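Local coordinates for protein putative amidohydrolase/peptidase (Burkholderia cenocepacia, PDB 4WJB) that probably hydrolyses carbon-nitrogen bonds other than peptide bonds, as a zinc-dependent member of the peptidase M20 family, at residues R44-D49 with H96-P101. Numbering follows the deposited sequence.
Sequences RLALTD and HADSQP. With ZN (zinc ion), chain E.
R44 meets the loop 96-101 with both its backbone and its side chain. Its N donates to S99 OG (2.9 Å, nearly straight at 168°), and its O receives S99 N at 2.9 Å. Serine suits this place because its short hydroxyl, set between its own N and carbonyl carbon (chi1 79°), reaches the neighbouring backbone; V42 O is a further partner of OG. The arginine CG is anti to N (chi1 -164°), and a bend at chi3 turns the guanidinium side-on to A97 O. R44 NH2 approaches A97 O on a lone pair at 2.9 Å, while R44 NE, 3.3 Å from the same A97 O, comes from above the carbonyl plane. NH1 bonds I34 O, so the buried charge is shared among backbone carbonyls. The small methyl of A97 packs near S54 and I109, the latter also touched by R44.

L45 lays CD1 on P101, 3.9 Å from P101 CA, an apolar touch at the margin. A46 brings its CB to 3.9 Å from D98 CB; a methyl group fits where the two loops approach closely. One water ties the loops together, accepting from A46 N and donating to D98 OD2 and S99 O. D98 OD1 and OD2 also accept the backbone N-H groups of E141 and E142, which fix the carboxylate's orientation. L45 to T48 form a type II turn that carries the chain into T48, the N-cap of helix 49-64, whose OG1 bonds D51 N.

D98 O accepts H96 ND1 at 3.0 Å in the imidazole plane, fixing the ring's rotation and leaving NE2 for zinc, which D107 and H203 also bind. H96 and D98 are thus the His-x-Asp pair that follows strand 91-96, as in M20 metallopeptidases.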
loop_
_atom_site.group_PDB
_atom_site.type_symbol
_atom_site.label_atom_id
_atom_site.label_comp_id
_atom_site.label_asym_id
_atom_site.label_seq_id
_atom_site.Cartn_x
_atom_site.Cartn_y
_atom_site.Cartn_z
ATOM N N ARG A 44 32.620 -3.037 -8.141
ATOM C CA ARG A 44 33.353 -3.543 -9.291
ATOM C C ARG A 44 32.372 -4.091 -10.324
ATOM O O ARG A 44 32.183 -5.302 -10.440
ATOM C CB ARG A 44 34.351 -4.620 -8.841
ATOM C CG ARG A 44 35.430 -4.973 -9.850
ATOM C CD ARG A 44 36.578 -5.738 -9.183
ATOM N NE ARG A 44 36.147 -7.018 -8.625
ATOM C CZ ARG A 44 36.455 -7.456 -7.406
ATOM N NH1 ARG A 44 37.208 -6.723 -6.593
ATOM N NH2 ARG A 44 36.015 -8.640 -6.999
ATOM N N LEU A 45 31.739 -3.188 -11.067
ATOM C CA LEU A 45 30.715 -3.577 -12.031
ATOM C C LEU A 45 31.328 -4.341 -13.201
ATOM O O LEU A 45 32.497 -4.140 -13.552
ATOM C CB LEU A 45 29.950 -2.348 -12.535
ATOM C CG LEU A 45 28.714 -1.930 -11.731
ATOM C CD1 LEU A 45 29.037 -1.736 -10.252
ATOM C CD2 LEU A 45 28.096 -0.664 -12.317
ATOM N N ALA A 46 30.531 -5.233 -13.786
ATOM C CA ALA A 46 30.991 -6.097 -14.869
ATOM C C ALA A 46 31.563 -5.312 -16.050
ATOM O O ALA A 46 30.976 -4.332 -16.500
ATOM C CB ALA A 46 29.848 -6.989 -15.338
ATOM N N LEU A 47 32.724 -5.758 -16.526
ATOM C CA LEU A 47 33.364 -5.235 -17.735
ATOM C C LEU A 47 33.817 -3.779 -17.623
ATOM O O LEU A 47 34.151 -3.149 -18.630
ATOM C CB LEU A 47 32.437 -5.406 -18.941
ATOM C CG LEU A 47 32.022 -6.863 -19.153
ATOM C CD1 LEU A 47 31.223 -7.032 -20.441
ATOM C CD2 LEU A 47 33.243 -7.793 -19.120
ATOM N N THR A 48 33.845 -3.252 -16.401
ATOM C CA THR A 48 34.534 -1.993 -16.136
ATOM C C THR A 48 36.045 -2.239 -16.115
ATOM O O THR A 48 36.487 -3.384 -16.164
ATOM C CB THR A 48 34.102 -1.376 -14.793
ATOM O OG1 THR A 48 34.364 -2.313 -13.735
ATOM C CG2 THR A 48 32.606 -1.030 -14.818
ATOM N N ASP A 49 36.834 -1.170 -16.033
ATOM C CA ASP A 49 38.282 -1.316 -15.901
ATOM C C ASP A 49 38.652 -2.002 -14.582
ATOM O O ASP A 49 39.664 -2.702 -14.497
ATOM C CB ASP A 49 38.978 0.043 -16.006
ATOM C CG ASP A 49 39.168 0.491 -17.445
ATOM O OD1 ASP A 49 39.053 -0.362 -18.351
ATOM O OD2 ASP A 49 39.447 1.688 -17.671
ATOM N N HIS A 96 31.685 -15.682 -9.832
ATOM C CA HIS A 96 31.798 -14.406 -10.527
ATOM C C HIS A 96 32.695 -13.448 -9.762
ATOM O O HIS A 96 32.805 -13.534 -8.545
ATOM C CB HIS A 96 30.418 -13.788 -10.728
ATOM C CG HIS A 96 29.649 -13.580 -9.457
ATOM N ND1 HIS A 96 29.546 -12.351 -8.840
ATOM C CD2 HIS A 96 28.922 -14.440 -8.701
ATOM C CE1 HIS A 96 28.801 -12.464 -7.753
ATOM N NE2 HIS A 96 28.407 -13.721 -7.646
ATOM N N ALA A 97 33.336 -12.535 -10.477
ATOM C CA ALA A 97 34.213 -11.571 -9.830
ATOM C C ALA A 97 33.537 -10.203 -9.737
ATOM O O ALA A 97 33.895 -9.372 -8.900
ATOM C CB ALA A 97 35.535 -11.471 -10.580
ATOM N N ASP A 98 32.544 -9.981 -10.591
ATOM C CA ASP A 98 31.859 -8.692 -10.640
ATOM C C ASP A 98 30.924 -8.536 -9.445
ATOM O O ASP A 98 30.539 -9.523 -8.817
ATOM C CB ASP A 98 31.086 -8.539 -11.954
ATOM C CG ASP A 98 29.926 -9.508 -12.071
ATOM O OD1 ASP A 98 30.168 -10.727 -12.226
ATOM O OD2 ASP A 98 28.765 -9.046 -12.022
ATOM N N SER A 99 30.567 -7.295 -9.131
ATOM C CA SER A 99 29.761 -7.023 -7.947
ATOM C C SER A 99 28.566 -6.130 -8.234
ATOM O O SER A 99 28.423 -5.586 -9.334
ATOM C CB SER A 99 30.614 -6.367 -6.858
ATOM O OG SER A 99 30.796 -4.986 -7.122
ATOM N N GLN A 100 27.715 -6.001 -7.220
ATOM C CA GLN A 100 26.678 -4.977 -7.162
ATOM C C GLN A 100 27.331 -3.628 -6.879
ATOM O O GLN A 100 28.463 -3.589 -6.391
ATOM C CB GLN A 100 25.657 -5.317 -6.069
ATOM C CG GLN A 100 24.742 -6.481 -6.408
ATOM C CD GLN A 100 23.675 -6.104 -7.413
ATOM O OE1 GLN A 100 23.248 -4.950 -7.480
ATOM N NE2 GLN A 100 23.236 -7.078 -8.203
ATOM N N PRO A 101 26.627 -2.521 -7.181
ATOM C CA PRO A 101 27.144 -1.181 -6.880
ATOM C C PRO A 101 27.564 -1.022 -5.421
ATOM O O PRO A 101 28.562 -0.354 -5.150
ATOM C CB PRO A 101 25.959 -0.269 -7.206
ATOM C CG PRO A 101 25.215 -1.004 -8.263
ATOM C CD PRO A 101 25.338 -2.460 -7.896
HETATM ZN ZN ZN E . 27.121 -14.139 -6.033
HETATM O O HOH W 1 28.372 -6.310 -11.902
HETATM O O HOH W 2 26.180 -15.592 -7.239
#